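Local coordinates for lytic polysaccharide monooxygenase ([Kitasatospora] papulosa, PDB 6NDQ), which probably cleaves cellulose or related polysaccharides oxidatively, as a copper-dependent monooxygenase, at residues 117-122 and 130-135; 159-164 and 180-185; 68-73 and 82-87; 112-117 and 137-142. All coordinates share one frame; numbering follows the deposited sequence.

Interaction 1: residues 117-122 and 130-135; sequences VTRQGF and TWSDLQ
A beta hairpin of the sandwich core, strands 110-118 and 134-139, opens into its long connection here, beyond the hydrogen-bonded antiparallel pair Val117 and Gln135. Their two backbone bonds are followed by a third outside the ladder, from Arg119 N to Asp133 O at 2.7 Å, with the donor nearly in line with the C=O. At the intervening pair the side chains of Thr118 and Leu134 diverge, yet CG2 of the threonine still meets CD2 of the leucine at 3.9 Å.

Arg119 leaves the backbone with CG between N and the carbonyl carbon (chi1 58°) and runs out extended past the carbonyl of Asp133. Its guanidinium settles with Ser132 O over the centre of one face, 3.1 Å above the plane, and pairs only loosely with the carboxylate: NH2 lies 3.9 Å from Asp133 OD1, and no N-H points at that oxygen. From the 3-10 turn, Asp133 lays CB off-centre over the Phe122 ring in a CH-pi contact, 4.2 Å from the centroid, while its OD2 accepts from both Thr130 N and Thr130 OG1. An alanine in place of Asp133 would probably leave both Thr130 donors without their acceptor and remove the loose charge pairing with Arg119. Farther along, water 1 bridges the segments, accepting from Gln120 N at 2.9 Å and donating to Gln135 OE1 at 2.7 Å.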
# COMPACT_ATOMS: atom_id res chain seq x y z
N VAL A 117 0.60 -7.03 8.21
CA VAL A 117 1.31 -5.91 8.82
C VAL A 117 2.74 -6.34 9.16
O VAL A 117 2.98 -7.51 9.48
CB VAL A 117 0.58 -5.39 10.06
CG1 VAL A 117 0.72 -6.37 11.22
CG2 VAL A 117 1.14 -4.02 10.45
N THR A 118 3.69 -5.39 9.06
CA THR A 118 5.07 -5.67 9.46
C THR A 118 5.15 -6.03 10.94
O THR A 118 4.50 -5.40 11.79
CB THR A 118 6.01 -4.48 9.15
OG1 THR A 118 5.59 -3.27 9.82
CG2 THR A 118 6.11 -4.21 7.66
N ARG A 119 5.94 -7.05 11.26
CA ARG A 119 6.03 -7.49 12.65
C ARG A 119 6.73 -6.43 13.50
O ARG A 119 7.58 -5.68 13.02
CB ARG A 119 6.77 -8.82 12.76
CG ARG A 119 8.18 -8.84 12.18
CD ARG A 119 8.73 -10.28 12.15
NE ARG A 119 10.06 -10.36 11.55
CZ ARG A 119 10.67 -11.50 11.23
NH1 ARG A 119 10.08 -12.67 11.46
NH2 ARG A 119 11.88 -11.47 10.68
N GLN A 120 6.35 -6.38 14.79
CA GLN A 120 7.08 -5.54 15.73
C GLN A 120 8.56 -5.92 15.71
O GLN A 120 8.91 -7.10 15.64
CB GLN A 120 6.47 -5.69 17.14
CG GLN A 120 6.80 -4.55 18.11
CD GLN A 120 6.10 -3.24 17.76
OE1 GLN A 120 5.04 -3.24 17.12
NE2 GLN A 120 6.69 -2.13 18.17
N GLY A 121 9.42 -4.90 15.70
CA GLY A 121 10.85 -5.08 15.50
C GLY A 121 11.34 -4.68 14.12
O GLY A 121 12.55 -4.47 13.95
N PHE A 122 10.44 -4.58 13.14
CA PHE A 122 10.81 -4.15 11.79
C PHE A 122 10.71 -2.63 11.69
O PHE A 122 9.71 -2.03 12.10
CB PHE A 122 9.91 -4.84 10.76
CG PHE A 122 10.16 -4.41 9.33
CD1 PHE A 122 9.39 -3.43 8.74
CD2 PHE A 122 11.16 -5.01 8.58
CE1 PHE A 122 9.61 -3.03 7.43
CE2 PHE A 122 11.40 -4.61 7.28
CZ PHE A 122 10.62 -3.62 6.70
N THR A 130 10.41 -7.31 3.32
CA THR A 130 10.40 -8.67 2.79
C THR A 130 9.20 -9.42 3.35
O THR A 130 8.59 -9.03 4.33
CB THR A 130 11.70 -9.41 3.13
OG1 THR A 130 11.70 -9.78 4.51
CG2 THR A 130 12.91 -8.52 2.82
N TRP A 131 8.86 -10.53 2.68
CA TRP A 131 7.71 -11.31 3.12
C TRP A 131 7.87 -11.83 4.55
O TRP A 131 6.90 -11.87 5.30
CB TRP A 131 7.47 -12.46 2.15
CG TRP A 131 6.83 -12.02 0.85
CD1 TRP A 131 7.48 -11.70 -0.31
CD2 TRP A 131 5.44 -11.82 0.60
NE1 TRP A 131 6.57 -11.34 -1.27
CE2 TRP A 131 5.31 -11.41 -0.75
CE3 TRP A 131 4.28 -11.96 1.37
CZ2 TRP A 131 4.07 -11.14 -1.33
CZ3 TRP A 131 3.05 -11.69 0.78
CH2 TRP A 131 2.95 -11.28 -0.55
N SER A 132 9.08 -12.26 4.94
CA SER A 132 9.29 -12.74 6.31
C SER A 132 9.09 -11.65 7.36
O SER A 132 9.00 -11.97 8.55
CB SER A 132 10.69 -13.34 6.46
OG SER A 132 11.70 -12.35 6.38
N ASP A 133 9.01 -10.39 6.97
CA ASP A 133 8.73 -9.33 7.92
C ASP A 133 7.24 -9.13 8.16
O ASP A 133 6.87 -8.38 9.07
CB ASP A 133 9.34 -8.01 7.44
CG ASP A 133 10.83 -8.11 7.17
OD1 ASP A 133 11.57 -8.58 8.06
OD2 ASP A 133 11.27 -7.73 6.06
N LEU A 134 6.39 -9.76 7.37
CA LEU A 134 4.94 -9.58 7.43
C LEU A 134 4.27 -10.68 8.24
O LEU A 134 4.76 -11.81 8.32
CB LEU A 134 4.35 -9.57 6.02
CG LEU A 134 4.80 -8.44 5.10
CD1 LEU A 134 4.18 -8.61 3.74
CD2 LEU A 134 4.36 -7.12 5.68
N GLN A 135 3.13 -10.32 8.83
CA GLN A 135 2.23 -11.19 9.57
C GLN A 135 0.83 -10.94 9.04
O GLN A 135 0.41 -9.78 8.96
CB GLN A 135 2.27 -10.91 11.08
CG GLN A 135 3.61 -11.23 11.74
CD GLN A 135 3.65 -10.87 13.22
OE1 GLN A 135 3.40 -9.72 13.62
NE2 GLN A 135 3.98 -11.86 14.05
O HOH W 1 4.68 -8.54 15.74

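Interaction 2: residues 159-164 and 180-185; sequences SGRHVV and CSDVNF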
# COMPACT_ATOMS: atom_id res chain seq x y z
N SER A 159 3.12 -1.37 17.98
CA SER A 159 3.36 0.03 18.32
C SER A 159 4.32 0.64 17.32
O SER A 159 5.19 -0.04 16.76
CB SER A 159 3.91 0.16 19.74
OG SER A 159 5.24 -0.30 19.76
N GLY A 160 4.16 1.94 17.10
CA GLY A 160 5.10 2.69 16.30
C GLY A 160 4.92 2.44 14.82
O GLY A 160 3.86 2.04 14.33
N ARG A 161 6.02 2.65 14.09
CA ARG A 161 5.98 2.68 12.64
C ARG A 161 5.90 1.27 12.07
O ARG A 161 6.78 0.44 12.33
CB ARG A 161 7.23 3.39 12.10
CG ARG A 161 7.28 3.40 10.57
CD ARG A 161 8.61 3.91 10.01
NE ARG A 161 8.66 5.37 9.94
CZ ARG A 161 8.11 6.10 8.98
NH1 ARG A 161 7.45 5.50 7.98
NH2 ARG A 161 8.20 7.42 8.99
N HIS A 162 4.88 1.01 11.25
CA HIS A 162 4.76 -0.24 10.51
C HIS A 162 4.41 0.05 9.06
O HIS A 162 4.14 1.18 8.67
CB HIS A 162 3.68 -1.15 11.10
CG HIS A 162 4.05 -1.76 12.42
ND1 HIS A 162 4.21 -3.12 12.59
CD2 HIS A 162 4.30 -1.19 13.62
CE1 HIS A 162 4.52 -3.36 13.86
NE2 HIS A 162 4.60 -2.20 14.50
N VAL A 163 4.36 -1.02 8.27
CA VAL A 163 3.73 -1.00 6.95
C VAL A 163 2.58 -2.01 6.96
O VAL A 163 2.75 -3.14 7.43
CB VAL A 163 4.74 -1.33 5.84
CG1 VAL A 163 4.04 -1.35 4.49
CG2 VAL A 163 5.88 -0.30 5.84
N VAL A 164 1.41 -1.56 6.50
CA VAL A 164 0.29 -2.43 6.16
C VAL A 164 0.39 -2.79 4.68
O VAL A 164 0.60 -1.93 3.83
CB VAL A 164 -1.06 -1.76 6.47
CG1 VAL A 164 -2.22 -2.60 5.96
CG2 VAL A 164 -1.17 -1.45 7.96
N CYS A 180 0.99 -0.90 -0.35
CA CYS A 180 1.69 -0.61 0.89
C CYS A 180 1.15 0.68 1.47
O CYS A 180 1.03 1.68 0.75
CB CYS A 180 3.20 -0.45 0.66
SG CYS A 180 4.04 -1.99 0.25
N SER A 181 0.88 0.66 2.77
CA SER A 181 0.46 1.83 3.53
C SER A 181 1.34 1.95 4.75
O SER A 181 1.42 1.02 5.56
CB SER A 181 -1.01 1.70 3.96
OG SER A 181 -1.89 1.96 2.89
N ASP A 182 1.98 3.12 4.93
CA ASP A 182 2.76 3.38 6.13
C ASP A 182 1.83 3.85 7.24
O ASP A 182 0.92 4.63 7.00
CB ASP A 182 3.81 4.44 5.86
CG ASP A 182 4.79 3.97 4.83
OD1 ASP A 182 5.68 3.20 5.19
OD2 ASP A 182 4.64 4.39 3.67
N VAL A 183 2.03 3.30 8.44
CA VAL A 183 1.12 3.55 9.54
C VAL A 183 1.97 3.74 10.78
O VAL A 183 3.14 3.37 10.83
CB VAL A 183 0.09 2.41 9.77
CG1 VAL A 183 -0.82 2.25 8.56
CG2 VAL A 183 0.79 1.10 10.11
N ASN A 184 1.34 4.32 11.79
CA ASN A 184 1.93 4.54 13.11
C ASN A 184 0.87 4.12 14.12
O ASN A 184 -0.19 4.75 14.22
CB ASN A 184 2.34 6.00 13.28
CG ASN A 184 2.93 6.30 14.64
OD1 ASN A 184 3.78 5.58 15.14
ND2 ASN A 184 2.48 7.39 15.24
N PHE A 185 1.11 3.01 14.82
CA PHE A 185 0.18 2.53 15.84
C PHE A 185 0.32 3.37 17.11
O PHE A 185 1.40 3.44 17.69
CB PHE A 185 0.44 1.06 16.14
CG PHE A 185 -0.06 0.12 15.09
CD1 PHE A 185 -1.38 -0.29 15.08
CD2 PHE A 185 0.81 -0.37 14.13
CE1 PHE A 185 -1.84 -1.18 14.11
CE2 PHE A 185 0.35 -1.24 13.16
CZ PHE A 185 -0.97 -1.63 13.14
O HOH W 2 6.28 2.90 7.64
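His162 and Phe185 meet edge to face on the densely packed side of a beta hairpin formed by strands 160-170 and 175-185. The rim of the phenylalanine comes over one face of the imidazole with the planes at 88°, and Phe185 CD2 lies 3.6 Å from His162 CD2. On this same side Val164 CG2 touches Val183 CG1 at 3.8 Å, and Val183 CG2 reaches His162 CB. Six backbone bonds join the strands through the hydrogen-bonded pairs Gly160–Phe185, His162–Val183 and Val164–Ser181; the shortest, Val164 N to Ser181 O, measures 2.7 Å. The imidazole is also tied beyond the hairpin, NE2 being bonded to Gln120 OE1. An alanine at His162 would probably leave Gln120 OE1 without the NE2 partner and open a gap beside the Phe185 edge.

The face of Arg161, Val163, Asp182 and Asn184 is more polar, and it loosens toward Arg161 and Asn184, which are partly exposed, while Val163 and Asp182 stay buried. Asp182 forms its salt bridge with Arg10 through OD2, while Arg161 NH1 bonds to Trp89 O. A bend at chi3 (-84°) brings the guanidinium edge near Asp182, yet NH1 stays 4.0 Å from OD1, beyond a salt bridge. Water 2 spans the interval: in the guanidinium plane, it accepts from Arg161 NH1 at 2.9 Å and donates to Asp182 OD1 and to His162 O.

Interaction 3: residues 68-73 and 82-87; sequences QLCSGG and SLDSVG
Asp84 reaches across to the backbone of Cys70 and Ser71 and to the Ser71 hydroxyl. Its CG is anti to its own carbonyl carbon and beside the backbone N (chi1 -71°), which carries the carboxylate toward the neighbouring loop. OD1 takes Ser71 N at 2.9 Å, the donor standing above the carboxylate plane, and a weak, strongly bent bond from Cys70 N at 3.0 Å. OD2 turns to the Ser71 side chain. There OG, placed between the backbone N and the carbonyl carbon (chi1 54°), is modelled only 2.3 Å from OD2; a bond between the two is likely, but so short a separation makes the exact placement of one or both groups doubtful. The same oxygen also lies against Gln68, 3.3 Å from CA.

The segment receiving the carboxylate is a type I beta turn from Leu69 to Gly72, and Asp84 ends a 3-10 segment, so the contact ties together two loops that flank helix 75-78. Cys70 stands inside this turn with SG anti to its carbonyl carbon and beside the backbone N; the sulfur forms the disulfide to Cys180, while CB is left against the 3-10 segment. That carbon packs 3.3 Å from Leu83 O, a carbonyl that also accepts from Arg10 NH1. Leu83 CB meets Cys70 CB at 4.1 Å, and with the second torsion of the leucine extended its CD1 approaches Cys70 O at 3.9 Å.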
# COMPACT_ATOMS: atom_id res chain seq x y z
N GLN A 68 10.54 -5.94 -3.26
CA GLN A 68 9.70 -5.40 -4.33
C GLN A 68 8.21 -5.43 -3.99
O GLN A 68 7.37 -5.29 -4.88
CB GLN A 68 9.99 -6.16 -5.64
CG GLN A 68 11.47 -6.03 -6.06
CD GLN A 68 11.81 -6.82 -7.32
OE1 GLN A 68 10.92 -7.30 -8.02
NE2 GLN A 68 13.09 -6.92 -7.62
N LEU A 69 7.85 -5.54 -2.71
CA LEU A 69 6.44 -5.69 -2.36
C LEU A 69 5.62 -4.45 -2.71
O LEU A 69 4.50 -4.55 -3.23
CB LEU A 69 6.30 -6.02 -0.86
CG LEU A 69 6.52 -7.52 -0.51
CD1 LEU A 69 7.96 -7.90 -0.68
CD2 LEU A 69 6.07 -7.81 0.90
N CYS A 70 6.17 -3.26 -2.52
CA CYS A 70 5.35 -2.07 -2.75
C CYS A 70 5.26 -1.68 -4.22
O CYS A 70 4.31 -0.98 -4.61
CB CYS A 70 5.90 -0.91 -1.92
SG CYS A 70 5.92 -1.28 -0.13
N SER A 71 6.21 -2.13 -5.04
CA SER A 71 6.17 -1.90 -6.47
C SER A 71 5.42 -3.01 -7.15
O SER A 71 5.24 -2.97 -8.36
CB SER A 71 7.58 -1.82 -7.05
OG SER A 71 8.24 -2.98 -6.66
N GLY A 72 4.93 -3.95 -6.37
CA GLY A 72 4.18 -5.06 -6.94
C GLY A 72 5.05 -5.93 -7.80
O GLY A 72 4.61 -6.37 -8.87
N GLY A 73 6.29 -6.18 -7.38
CA GLY A 73 7.26 -6.92 -8.17
C GLY A 73 7.63 -6.26 -9.48
O GLY A 73 7.74 -6.93 -10.52
N SER A 82 9.96 3.06 -7.35
CA SER A 82 10.39 3.93 -6.27
C SER A 82 9.53 3.83 -5.03
O SER A 82 9.94 4.37 -3.98
CB SER A 82 10.47 5.40 -6.74
OG SER A 82 9.27 5.80 -7.37
N LEU A 83 8.39 3.13 -5.08
CA LEU A 83 7.60 2.91 -3.86
C LEU A 83 8.25 1.92 -2.91
O LEU A 83 7.83 1.82 -1.74
CB LEU A 83 6.19 2.45 -4.23
CG LEU A 83 5.43 3.33 -5.23
CD1 LEU A 83 4.01 2.89 -5.30
CD2 LEU A 83 5.48 4.82 -4.74
N ASP A 84 9.24 1.15 -3.40
CA ASP A 84 10.03 0.19 -2.65
C ASP A 84 11.14 0.83 -1.83
O ASP A 84 11.77 0.13 -1.04
CB ASP A 84 10.71 -0.81 -3.58
CG ASP A 84 9.75 -1.77 -4.19
OD1 ASP A 84 8.72 -2.02 -3.55
OD2 ASP A 84 10.02 -2.26 -5.32
N SER A 85 11.39 2.13 -2.04
CA SER A 85 12.52 2.80 -1.41
C SER A 85 12.35 2.84 0.11
O SER A 85 11.23 2.85 0.65
CB SER A 85 12.66 4.21 -1.97
OG SER A 85 13.07 4.15 -3.32
N VAL A 86 13.49 2.85 0.81
CA VAL A 86 13.54 2.68 2.26
C VAL A 86 13.79 4.06 2.85
O VAL A 86 14.76 4.73 2.45
CB VAL A 86 14.65 1.69 2.67
CG1 VAL A 86 14.84 1.68 4.14
CG2 VAL A 86 14.33 0.28 2.17
N GLY A 87 12.95 4.49 3.79
CA GLY A 87 13.14 5.81 4.37
C GLY A 87 11.90 6.24 5.14
O GLY A 87 11.02 5.44 5.42

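Interaction 4: residues 112-117 and 137-142; sequences YFQVYV and VAETGR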
# COMPACT_ATOMS: atom_id res chain seq x y z
N TYR A 112 -11.29 -11.79 -2.68
CA TYR A 112 -10.87 -11.78 -1.29
C TYR A 112 -9.87 -10.65 -1.13
O TYR A 112 -9.33 -10.12 -2.11
CB TYR A 112 -10.24 -13.11 -0.87
CG TYR A 112 -9.04 -13.48 -1.71
CD1 TYR A 112 -7.77 -13.00 -1.39
CD2 TYR A 112 -9.17 -14.31 -2.81
CE1 TYR A 112 -6.67 -13.33 -2.15
CE2 TYR A 112 -8.07 -14.65 -3.58
CZ TYR A 112 -6.82 -14.15 -3.24
OH TYR A 112 -5.72 -14.48 -3.99
N PHE A 113 -9.63 -10.30 0.13
CA PHE A 113 -8.55 -9.42 0.55
C PHE A 113 -7.68 -10.11 1.59
O PHE A 113 -8.19 -10.76 2.50
CB PHE A 113 -9.08 -8.14 1.18
CG PHE A 113 -9.86 -7.26 0.25
CD1 PHE A 113 -9.21 -6.31 -0.53
CD2 PHE A 113 -11.23 -7.33 0.21
CE1 PHE A 113 -9.93 -5.47 -1.36
CE2 PHE A 113 -11.96 -6.49 -0.61
CZ PHE A 113 -11.31 -5.56 -1.41
N GLN A 114 -6.37 -9.90 1.49
CA GLN A 114 -5.44 -10.22 2.56
C GLN A 114 -4.83 -8.93 3.08
O GLN A 114 -4.42 -8.08 2.29
CB GLN A 114 -4.35 -11.16 2.07
CG GLN A 114 -4.93 -12.51 1.67
CD GLN A 114 -3.90 -13.43 1.05
OE1 GLN A 114 -2.89 -12.99 0.51
NE2 GLN A 114 -4.14 -14.73 1.13
N VAL A 115 -4.82 -8.76 4.40
CA VAL A 115 -4.12 -7.64 5.02
C VAL A 115 -3.01 -8.21 5.88
O VAL A 115 -3.27 -9.04 6.77
CB VAL A 115 -5.05 -6.75 5.84
CG1 VAL A 115 -4.24 -5.59 6.47
CG2 VAL A 115 -6.16 -6.21 4.96
N TYR A 116 -1.77 -7.79 5.61
CA TYR A 116 -0.59 -8.12 6.40
C TYR A 116 -0.11 -6.86 7.10
O TYR A 116 -0.36 -5.75 6.62
CB TYR A 116 0.54 -8.65 5.52
CG TYR A 116 0.26 -9.92 4.75
CD1 TYR A 116 -0.39 -9.87 3.53
CD2 TYR A 116 0.68 -11.14 5.24
CE1 TYR A 116 -0.65 -11.04 2.81
CE2 TYR A 116 0.45 -12.31 4.53
CZ TYR A 116 -0.23 -12.25 3.32
OH TYR A 116 -0.46 -13.42 2.62
N VAL A 117 0.60 -7.03 8.21
CA VAL A 117 1.31 -5.91 8.82
C VAL A 117 2.74 -6.34 9.16
O VAL A 117 2.98 -7.51 9.48
CB VAL A 117 0.58 -5.39 10.06
CG1 VAL A 117 0.72 -6.37 11.22
CG2 VAL A 117 1.14 -4.02 10.45
N VAL A 137 -2.89 -10.38 9.20
CA VAL A 137 -3.77 -9.97 10.28
C VAL A 137 -5.25 -9.93 9.89
O VAL A 137 -6.10 -10.02 10.78
CB VAL A 137 -3.35 -8.61 10.90
CG1 VAL A 137 -2.04 -8.75 11.70
CG2 VAL A 137 -3.25 -7.52 9.85
N ALA A 138 -5.60 -9.83 8.61
CA ALA A 138 -7.00 -9.94 8.21
C ALA A 138 -7.05 -10.72 6.90
O ALA A 138 -6.15 -10.62 6.07
CB ALA A 138 -7.66 -8.56 8.04
N GLU A 139 -8.10 -11.54 6.74
CA GLU A 139 -8.34 -12.19 5.46
C GLU A 139 -9.84 -12.35 5.29
O GLU A 139 -10.52 -12.83 6.20
CB GLU A 139 -7.66 -13.55 5.35
CG GLU A 139 -7.75 -14.07 3.94
CD GLU A 139 -6.90 -15.30 3.69
OE1 GLU A 139 -6.21 -15.76 4.63
OE2 GLU A 139 -6.95 -15.83 2.55
N THR A 140 -10.35 -11.97 4.13
CA THR A 140 -11.79 -11.90 3.93
C THR A 140 -12.24 -12.87 2.86
O THR A 140 -11.45 -13.44 2.12
CB THR A 140 -12.25 -10.50 3.52
OG1 THR A 140 -11.90 -10.26 2.16
CG2 THR A 140 -11.64 -9.41 4.43
N GLY A 141 -13.56 -13.03 2.81
CA GLY A 141 -14.23 -13.65 1.70
C GLY A 141 -14.51 -12.64 0.60
O GLY A 141 -13.98 -11.52 0.60
N ARG A 142 -15.35 -13.06 -0.34
CA ARG A 142 -15.70 -12.22 -1.48
C ARG A 142 -16.41 -10.94 -1.04
O ARG A 142 -17.18 -10.93 -0.07
CB ARG A 142 -16.58 -13.02 -2.45
CG ARG A 142 -17.28 -12.20 -3.51
CD ARG A 142 -18.08 -13.05 -4.50
NE ARG A 142 -18.86 -12.17 -5.35
CZ ARG A 142 -20.09 -11.75 -5.07
NH1 ARG A 142 -20.68 -12.17 -3.95
NH2 ARG A 142 -20.72 -10.93 -5.90
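The first torsion of Thr140, 74°, sets OG1 between its backbone N and carbonyl carbon and turns it to Phe113, where it accepts from the backbone N at 3.0 Å. In return Thr140 N donates to Phe113 O. The threonine side chain thus stands in for a backbone acceptor where strand 134-139 leaves the antiparallel hairpin it forms with strand 110-118. Its hydroxyl is held from a second direction, donating to Gly141 O on a lone pair of that carbonyl. OG1 also lies at the edge of the Phe113 ring, close to its plane and 3.6 Å from CD2; the ring itself stacks on Trp168.

A classic beta bulge interrupts the ladder farther along, with Val137 and Ala138 both opposite Val115. Val115 O accepts from both of their amides, Val137 N at 2.8 Å and Ala138 N at 3.1 Å, while Val115 N gives Ala138 O an almost perfectly straight bond, 179° at the hydrogen. Apolar groups close around the bulge: Val115 CB meets Ala138 CB at 3.9 Å, and Val137 divides its methyls, CG2 toward Val115 CG1 and CG1 against Val117 CG1.

The remaining pair, Gln114 and Glu139, is non-hydrogen-bonded in its backbone, and its side chains run alongside each other in the same direction. Their amide and carboxylate planes are nearly perpendicular, and Gln114 NE2 makes a weak bond to Glu139 OE2 at 3.3 Å. The other end of the amide, Gln114 OE1, is approached from above its plane by Tyr116 OH at 3.2 Å.

Interactions 1 and 4 are two zones of one hairpin, sharing Val117, with interaction 1 nested inside the loop that interaction 4 closes. Interaction 2 extends the same sheet, because strand 160-170 lies beside strand 110-118: Gln120 OE1 is 2.8 Å from Ser159 N, and Val164 CG1 packs on Val115 CG1 at 3.6 Å. Interaction 3 fastens the loops to this sheet through the disulfide, Cys70 SG to Cys180 SG at 2.0 Å, and by Leu69 CD2 against Leu134 CD1 at 3.5 Å. Its nearest atoms remain about 7 Å from those of interaction 4. None of the four segment pairs holds a metal or substrate; they join strands and loops of the beta-sheet core.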